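PDB 2D42: non-toxic crystal protein from Bacillus thuringiensis, which has no known toxic activity but closely resembles the beta-pore-forming toxins of the aerolysin and epsilon-toxin group in its fold. Local coordinates for residues T94-A105 and R117-N126; M166-S174 and N218-G226. All coordinates share one frame; numbering follows the deposited sequence.

Contact 1: residues T94-A105 and R117-N126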
# COMPACT_ATOMS: atom_id res chain seq x y z
N THR A 94 2.59 -14.59 -7.26
CA THR A 94 3.15 -15.19 -6.05
C THR A 94 4.04 -16.39 -6.36
O THR A 94 3.83 -17.10 -7.35
CB THR A 94 2.05 -15.66 -5.07
OG1 THR A 94 2.65 -16.15 -3.87
CG2 THR A 94 1.22 -16.77 -5.69
N ALA A 95 5.03 -16.61 -5.50
CA ALA A 95 5.94 -17.72 -5.64
C ALA A 95 5.58 -18.75 -4.56
O ALA A 95 6.35 -19.66 -4.27
CB ALA A 95 7.38 -17.25 -5.45
N GLY A 96 4.40 -18.58 -3.98
CA GLY A 96 3.96 -19.51 -2.95
C GLY A 96 4.02 -18.97 -1.53
O GLY A 96 3.57 -19.63 -0.60
N THR A 97 4.57 -17.77 -1.36
CA THR A 97 4.68 -17.16 -0.03
C THR A 97 4.09 -15.76 -0.03
O THR A 97 4.39 -14.96 -0.92
CB THR A 97 6.15 -17.06 0.43
OG1 THR A 97 6.73 -18.37 0.46
CG2 THR A 97 6.24 -16.44 1.82
N ASN A 98 3.26 -15.44 0.96
CA ASN A 98 2.69 -14.11 1.00
C ASN A 98 3.73 -13.10 1.45
O ASN A 98 4.51 -13.36 2.36
CB ASN A 98 1.46 -14.06 1.90
CG ASN A 98 0.22 -14.57 1.19
OD1 ASN A 98 -0.05 -14.19 0.05
ND2 ASN A 98 -0.55 -15.41 1.87
N ILE A 99 3.74 -11.95 0.79
CA ILE A 99 4.68 -10.88 1.13
C ILE A 99 3.93 -9.57 1.31
O ILE A 99 3.24 -9.11 0.41
CB ILE A 99 5.71 -10.66 0.02
CG1 ILE A 99 6.40 -11.97 -0.36
CG2 ILE A 99 6.75 -9.65 0.48
CD1 ILE A 99 7.17 -11.87 -1.65
N THR A 100 4.07 -8.98 2.48
CA THR A 100 3.42 -7.71 2.75
C THR A 100 4.40 -6.57 2.48
O THR A 100 5.48 -6.54 3.05
CB THR A 100 2.95 -7.63 4.20
OG1 THR A 100 1.90 -8.59 4.41
CG2 THR A 100 2.42 -6.24 4.52
N GLY A 101 4.02 -5.65 1.60
CA GLY A 101 4.88 -4.52 1.29
C GLY A 101 4.38 -3.22 1.91
O GLY A 101 3.18 -3.07 2.17
N LYS A 102 5.29 -2.28 2.13
CA LYS A 102 4.94 -0.97 2.69
C LYS A 102 5.06 0.01 1.53
O LYS A 102 6.06 -0.02 0.81
CB LYS A 102 5.92 -0.58 3.80
CG LYS A 102 5.33 0.27 4.92
CD LYS A 102 4.64 1.53 4.40
CE LYS A 102 4.21 2.42 5.56
NZ LYS A 102 3.43 1.67 6.59
N TYR A 103 4.06 0.86 1.33
CA TYR A 103 4.08 1.81 0.21
C TYR A 103 3.70 3.24 0.62
O TYR A 103 3.19 3.47 1.72
CB TYR A 103 3.13 1.34 -0.88
CG TYR A 103 3.28 -0.11 -1.27
CD1 TYR A 103 4.34 -0.55 -2.06
CD2 TYR A 103 2.35 -1.06 -0.84
CE1 TYR A 103 4.46 -1.89 -2.43
CE2 TYR A 103 2.47 -2.40 -1.20
CZ TYR A 103 3.52 -2.80 -2.00
OH TYR A 103 3.60 -4.12 -2.39
N PHE A 104 3.95 4.20 -0.28
CA PHE A 104 3.65 5.61 -0.04
C PHE A 104 3.19 6.29 -1.33
O PHE A 104 3.40 5.78 -2.43
CB PHE A 104 4.89 6.34 0.49
CG PHE A 104 5.27 5.96 1.89
CD1 PHE A 104 4.73 6.64 2.98
CD2 PHE A 104 6.15 4.90 2.13
CE1 PHE A 104 5.06 6.27 4.28
CE2 PHE A 104 6.48 4.53 3.43
CZ PHE A 104 5.94 5.22 4.51
N ALA A 105 2.55 7.44 -1.18
CA ALA A 105 2.06 8.20 -2.32
C ALA A 105 1.78 9.63 -1.90
O ALA A 105 1.17 9.87 -0.85
CB ALA A 105 0.81 7.55 -2.88
N ARG A 117 0.81 13.05 2.08
CA ARG A 117 1.54 11.82 1.77
C ARG A 117 0.88 10.68 2.55
O ARG A 117 0.86 10.71 3.77
CB ARG A 117 3.01 11.93 2.20
CG ARG A 117 3.91 10.82 1.64
CD ARG A 117 5.34 10.90 2.19
NE ARG A 117 5.47 10.11 3.42
CZ ARG A 117 5.89 10.58 4.59
NH1 ARG A 117 6.24 11.86 4.72
NH2 ARG A 117 5.94 9.77 5.64
N ILE A 118 0.35 9.69 1.85
CA ILE A 118 -0.29 8.58 2.53
C ILE A 118 0.68 7.40 2.58
O ILE A 118 1.65 7.34 1.83
CB ILE A 118 -1.56 8.08 1.81
CG1 ILE A 118 -1.18 7.49 0.45
CG2 ILE A 118 -2.57 9.22 1.67
CD1 ILE A 118 -2.26 6.63 -0.14
N ALA A 119 0.38 6.46 3.47
CA ALA A 119 1.18 5.25 3.63
C ALA A 119 0.18 4.11 3.68
O ALA A 119 -0.92 4.26 4.23
CB ALA A 119 1.98 5.31 4.94
N PHE A 120 0.54 2.99 3.06
CA PHE A 120 -0.32 1.82 3.06
C PHE A 120 0.47 0.53 2.91
O PHE A 120 1.66 0.55 2.55
CB PHE A 120 -1.38 1.95 1.95
CG PHE A 120 -0.83 1.99 0.54
CD1 PHE A 120 -0.84 0.84 -0.25
CD2 PHE A 120 -0.38 3.18 -0.02
CE1 PHE A 120 -0.41 0.88 -1.58
CE2 PHE A 120 0.04 3.24 -1.34
CZ PHE A 120 0.03 2.09 -2.13
N GLU A 121 -0.17 -0.58 3.25
CA GLU A 121 0.47 -1.89 3.14
C GLU A 121 -0.40 -2.75 2.25
O GLU A 121 -1.61 -2.53 2.13
CB GLU A 121 0.61 -2.56 4.51
CG GLU A 121 1.56 -1.85 5.46
CD GLU A 121 1.72 -2.60 6.77
OE1 GLU A 121 0.82 -3.38 7.13
OE2 GLU A 121 2.74 -2.39 7.46
N GLY A 122 0.22 -3.74 1.62
CA GLY A 122 -0.51 -4.62 0.73
C GLY A 122 0.35 -5.77 0.27
O GLY A 122 1.57 -5.76 0.42
N ALA A 123 -0.30 -6.79 -0.28
CA ALA A 123 0.40 -7.97 -0.76
C ALA A 123 0.00 -8.19 -2.21
O ALA A 123 -1.18 -8.25 -2.53
CB ALA A 123 0.02 -9.19 0.09
N VAL A 124 0.99 -8.30 -3.09
CA VAL A 124 0.71 -8.53 -4.50
C VAL A 124 0.46 -10.02 -4.67
O VAL A 124 0.06 -10.47 -5.75
CB VAL A 124 1.91 -8.12 -5.40
CG1 VAL A 124 3.10 -9.08 -5.16
CG2 VAL A 124 1.50 -8.14 -6.86
N THR A 125 0.68 -10.77 -3.59
CA THR A 125 0.55 -12.23 -3.60
C THR A 125 -0.82 -12.83 -3.33
O THR A 125 -0.98 -14.05 -3.42
CB THR A 125 1.53 -12.86 -2.60
OG1 THR A 125 1.27 -12.35 -1.29
CG2 THR A 125 2.97 -12.52 -2.99
N ASN A 126 -1.79 -12.00 -2.99
CA ASN A 126 -3.14 -12.50 -2.74
C ASN A 126 -4.16 -11.38 -2.92
O ASN A 126 -3.81 -10.21 -3.07
CB ASN A 126 -3.23 -13.11 -1.34
CG ASN A 126 -3.10 -12.08 -0.24
OD1 ASN A 126 -3.92 -11.16 -0.14
ND2 ASN A 126 -2.08 -12.22 0.59
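Tyr-103 and Phe-120 form the apolar centre of this antiparallel hairpin. CB of Tyr-103 sits over one face of the Phe-120 ring, 3.6 Å from its centroid, a CH-pi contact; the two rings meet obliquely, their planes 38° apart. Phe-120 reaches this place because its CG stands between the backbone N and carbonyl carbon (chi1 63°), which folds the ring across the neighbouring strand. On the same face, CB of Ala-105 meets CG1 of Ile-118 at 3.9 Å. Gly-101, with no CB to strike the Tyr-103 hydroxyl, lets that ring lie over its C atom, and CE2 of Tyr-103 runs past the backbone of Gly-122. Leu-40 and Ala-42 cover Tyr-103, and Ile-228 packs on Phe-120. Gly-101 with Gly-122, Tyr-103 with Phe-120 and Ala-105 with Ile-118 each exchange two backbone hydrogen bonds.

The other face is more polar. CE1 of Phe-104 presses on CB of Ala-119 (3.3 Å), and the NE side of Arg-117 approaches CD1 of the same ring in the guanidinium plane, the two flat groups turned 55° apart. NZ of Lys-102 stays 4.2 Å from OE2 of Glu-121, too far for a salt bridge.

At the open end, away from the hairpin turn, OD1 of Asn-98 accepts two bonds. OG1 of Thr-125 arrives on a lone pair at 2.6 Å; ND2 of Asn-126 comes from above the carbonyl plane at 2.9 Å, the two amides almost perpendicular. OG1 of Thr-125 in turn accepts from the backbone N of Ile-99 (3.3 Å), and Asn-126 is itself fixed by Asn-128 and Tyr-130. Past Gly-101 and Gly-122, where regular pairing stops, these two side-chain oxygens thus become the acceptors that hold the chains together.

Contact 2: residues M166-S174 and N218-G226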
# COMPACT_ATOMS: atom_id res chain seq x y z
N MET A 166 -6.98 3.54 -7.87
CA MET A 166 -6.51 2.32 -8.50
C MET A 166 -4.99 2.36 -8.34
O MET A 166 -4.38 3.43 -8.29
CB MET A 166 -6.91 2.34 -9.99
CG MET A 166 -6.28 1.25 -10.85
SD MET A 166 -4.73 1.82 -11.61
CE MET A 166 -5.39 2.83 -12.97
N THR A 167 -4.37 1.20 -8.22
CA THR A 167 -2.92 1.18 -8.07
C THR A 167 -2.32 0.29 -9.15
O THR A 167 -2.97 -0.63 -9.64
CB THR A 167 -2.49 0.61 -6.72
OG1 THR A 167 -2.99 -0.73 -6.59
CG2 THR A 167 -3.01 1.48 -5.56
N VAL A 168 -1.08 0.59 -9.53
CA VAL A 168 -0.37 -0.20 -10.50
C VAL A 168 0.65 -0.92 -9.63
O VAL A 168 1.44 -0.29 -8.94
CB VAL A 168 0.34 0.67 -11.56
CG1 VAL A 168 1.25 -0.20 -12.44
CG2 VAL A 168 -0.71 1.37 -12.44
N LEU A 169 0.60 -2.25 -9.62
CA LEU A 169 1.52 -3.01 -8.78
C LEU A 169 2.66 -3.53 -9.62
O LEU A 169 2.45 -4.06 -10.70
CB LEU A 169 0.77 -4.16 -8.09
CG LEU A 169 -0.48 -3.70 -7.32
CD1 LEU A 169 -1.19 -4.93 -6.74
CD2 LEU A 169 -0.08 -2.73 -6.20
N GLU A 170 3.88 -3.38 -9.11
CA GLU A 170 5.06 -3.82 -9.83
C GLU A 170 6.04 -4.57 -8.95
O GLU A 170 6.05 -4.40 -7.74
CB GLU A 170 5.77 -2.61 -10.45
CG GLU A 170 4.98 -1.95 -11.56
CD GLU A 170 5.58 -0.62 -12.00
OE1 GLU A 170 5.14 -0.09 -13.03
OE2 GLU A 170 6.48 -0.11 -11.30
N CYS A 171 6.86 -5.42 -9.58
CA CYS A 171 7.88 -6.17 -8.87
C CYS A 171 8.75 -6.90 -9.89
O CYS A 171 8.40 -7.00 -11.07
CB CYS A 171 7.26 -7.17 -7.89
SG CYS A 171 6.33 -8.57 -8.60
N VAL A 172 9.90 -7.38 -9.43
CA VAL A 172 10.81 -8.12 -10.29
C VAL A 172 10.69 -9.60 -9.93
O VAL A 172 10.65 -9.97 -8.75
CB VAL A 172 12.27 -7.68 -10.08
CG1 VAL A 172 13.20 -8.55 -10.90
CG2 VAL A 172 12.43 -6.21 -10.46
N VAL A 173 10.61 -10.44 -10.95
CA VAL A 173 10.51 -11.88 -10.74
C VAL A 173 11.74 -12.52 -11.36
O VAL A 173 12.09 -12.23 -12.50
CB VAL A 173 9.23 -12.43 -11.40
CG1 VAL A 173 9.26 -13.95 -11.44
CG2 VAL A 173 8.01 -11.94 -10.63
N SER A 174 12.40 -13.38 -10.59
CA SER A 174 13.61 -14.05 -11.06
C SER A 174 13.86 -15.33 -10.26
O SER A 174 13.08 -15.68 -9.38
CB SER A 174 14.81 -13.10 -10.91
OG SER A 174 14.95 -12.70 -9.56
N ASN A 218 18.39 -10.74 -16.86
CA ASN A 218 18.00 -12.04 -16.34
C ASN A 218 16.85 -11.94 -15.35
O ASN A 218 16.89 -12.49 -14.25
CB ASN A 218 19.22 -12.69 -15.67
CG ASN A 218 18.92 -14.08 -15.17
OD1 ASN A 218 18.36 -14.90 -15.89
ND2 ASN A 218 19.31 -14.36 -13.93
N ARG A 219 15.80 -11.23 -15.75
CA ARG A 219 14.66 -11.04 -14.88
C ARG A 219 13.41 -10.75 -15.69
O ARG A 219 13.48 -10.44 -16.88
CB ARG A 219 14.92 -9.86 -13.93
CG ARG A 219 15.09 -8.55 -14.68
CD ARG A 219 15.52 -7.42 -13.77
NE ARG A 219 16.78 -7.69 -13.10
CZ ARG A 219 17.48 -6.77 -12.44
NH1 ARG A 219 17.01 -5.53 -12.38
NH2 ARG A 219 18.63 -7.07 -11.85
N ALA A 220 12.27 -10.85 -15.02
CA ALA A 220 10.99 -10.57 -15.65
C ALA A 220 10.36 -9.46 -14.81
O ALA A 220 10.42 -9.49 -13.59
CB ALA A 220 10.12 -11.81 -15.64
N TYR A 221 9.78 -8.47 -15.48
CA TYR A 221 9.14 -7.38 -14.76
C TYR A 221 7.63 -7.62 -14.77
O TYR A 221 7.03 -7.77 -15.84
CB TYR A 221 9.47 -6.04 -15.41
CG TYR A 221 10.88 -5.56 -15.15
CD1 TYR A 221 11.93 -5.90 -16.01
CD2 TYR A 221 11.17 -4.76 -14.04
CE1 TYR A 221 13.25 -5.45 -15.77
CE2 TYR A 221 12.48 -4.32 -13.79
CZ TYR A 221 13.51 -4.66 -14.65
OH TYR A 221 14.79 -4.21 -14.39
N PHE A 222 7.04 -7.69 -13.59
CA PHE A 222 5.60 -7.92 -13.50
C PHE A 222 4.84 -6.62 -13.31
O PHE A 222 5.27 -5.74 -12.56
CB PHE A 222 5.28 -8.86 -12.32
CG PHE A 222 3.80 -9.01 -12.06
CD1 PHE A 222 3.01 -9.81 -12.88
CD2 PHE A 222 3.19 -8.31 -11.02
CE1 PHE A 222 1.63 -9.91 -12.66
CE2 PHE A 222 1.82 -8.40 -10.80
CZ PHE A 222 1.03 -9.20 -11.62
N THR A 223 3.71 -6.49 -13.99
CA THR A 223 2.88 -5.31 -13.82
C THR A 223 1.45 -5.76 -13.53
O THR A 223 0.81 -6.40 -14.37
CB THR A 223 2.90 -4.39 -15.05
OG1 THR A 223 4.21 -3.81 -15.18
CG2 THR A 223 1.88 -3.25 -14.90
N GLY A 224 1.00 -5.45 -12.33
CA GLY A 224 -0.34 -5.83 -11.91
C GLY A 224 -1.19 -4.64 -11.53
O GLY A 224 -0.85 -3.48 -11.83
N GLU A 225 -2.29 -4.91 -10.84
CA GLU A 225 -3.21 -3.86 -10.47
C GLU A 225 -3.94 -4.13 -9.16
O GLU A 225 -4.19 -5.27 -8.79
CB GLU A 225 -4.22 -3.70 -11.60
CG GLU A 225 -5.27 -2.64 -11.40
CD GLU A 225 -6.40 -2.79 -12.40
OE1 GLU A 225 -6.11 -2.99 -13.60
OE2 GLU A 225 -7.58 -2.70 -11.99
N GLY A 226 -4.28 -3.04 -8.48
CA GLY A 226 -5.01 -3.16 -7.23
C GLY A 226 -5.81 -1.89 -6.95
O GLY A 226 -6.08 -1.10 -7.86
O HOH W 1 4.85 -1.27 -15.36
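Leu-169, Cys-171 and Val-173 pack with Phe-222, Ala-220 and two glycines on the buried face of an antiparallel strand pair. SG of Cys-171 touches CB of Phe-222 at 3.9 Å and lies oblique to its ring, a sulfur-aromatic contact. CD1 of Leu-169 reaches over the backbone to O of Glu-225 (3.6 Å), beside Gly-226, which lacks a side chain to block it. Gly-224 N donates to Leu-169 O at 2.6 Å and almost straight (176°), whereas Cys-171 N to Phe-222 O is weak. Val-93 and Phe-211 close over this face.

The opposite face is looser and partly exposed. Val-172 straddles two neighbours: CG1, anti to the backbone N (chi1 175°), meets CB of Arg-219, and CG2 meets CE2 of Tyr-221 at 3.8 Å. Glu-170 and Thr-223 lie side by side without a direct bond; one water links Glu-170 OE1 and Thr-223 OG1, 2.6 Å from each, and Arg-43 forms a salt bridge with OE1. Glu-225 is likewise paired with Arg-90. The pair is part of two long antiparallel strands, 150-185 and 219-244, consistent with the elongated, strand-rich fold of the aerolysin and epsilon-toxin clan.

Contact 1 closes along the chain before contact 2 opens, and their centres lie about 12 Å apart in the middle of the elongated molecule. The hairpin of contact 1 belongs to a small separate sheet, whereas 166-174 and 218-226 belong to the large one. They meet through Val-124, in the loop after strand 114-122: its CG2 packs 4.0 Å from CE2 of Phe-222 and 4.2 Å from CD1 of Leu-169, on the buried face of the large sheet. Strand 36-43 is a further bridge, since Leu-40 touches Tyr-103 and Val-124 in contact 1 and Cys-171 in contact 2. Phe-120 of the small sheet meets Ile-228, further along strand 219-244, so the junction is apolar.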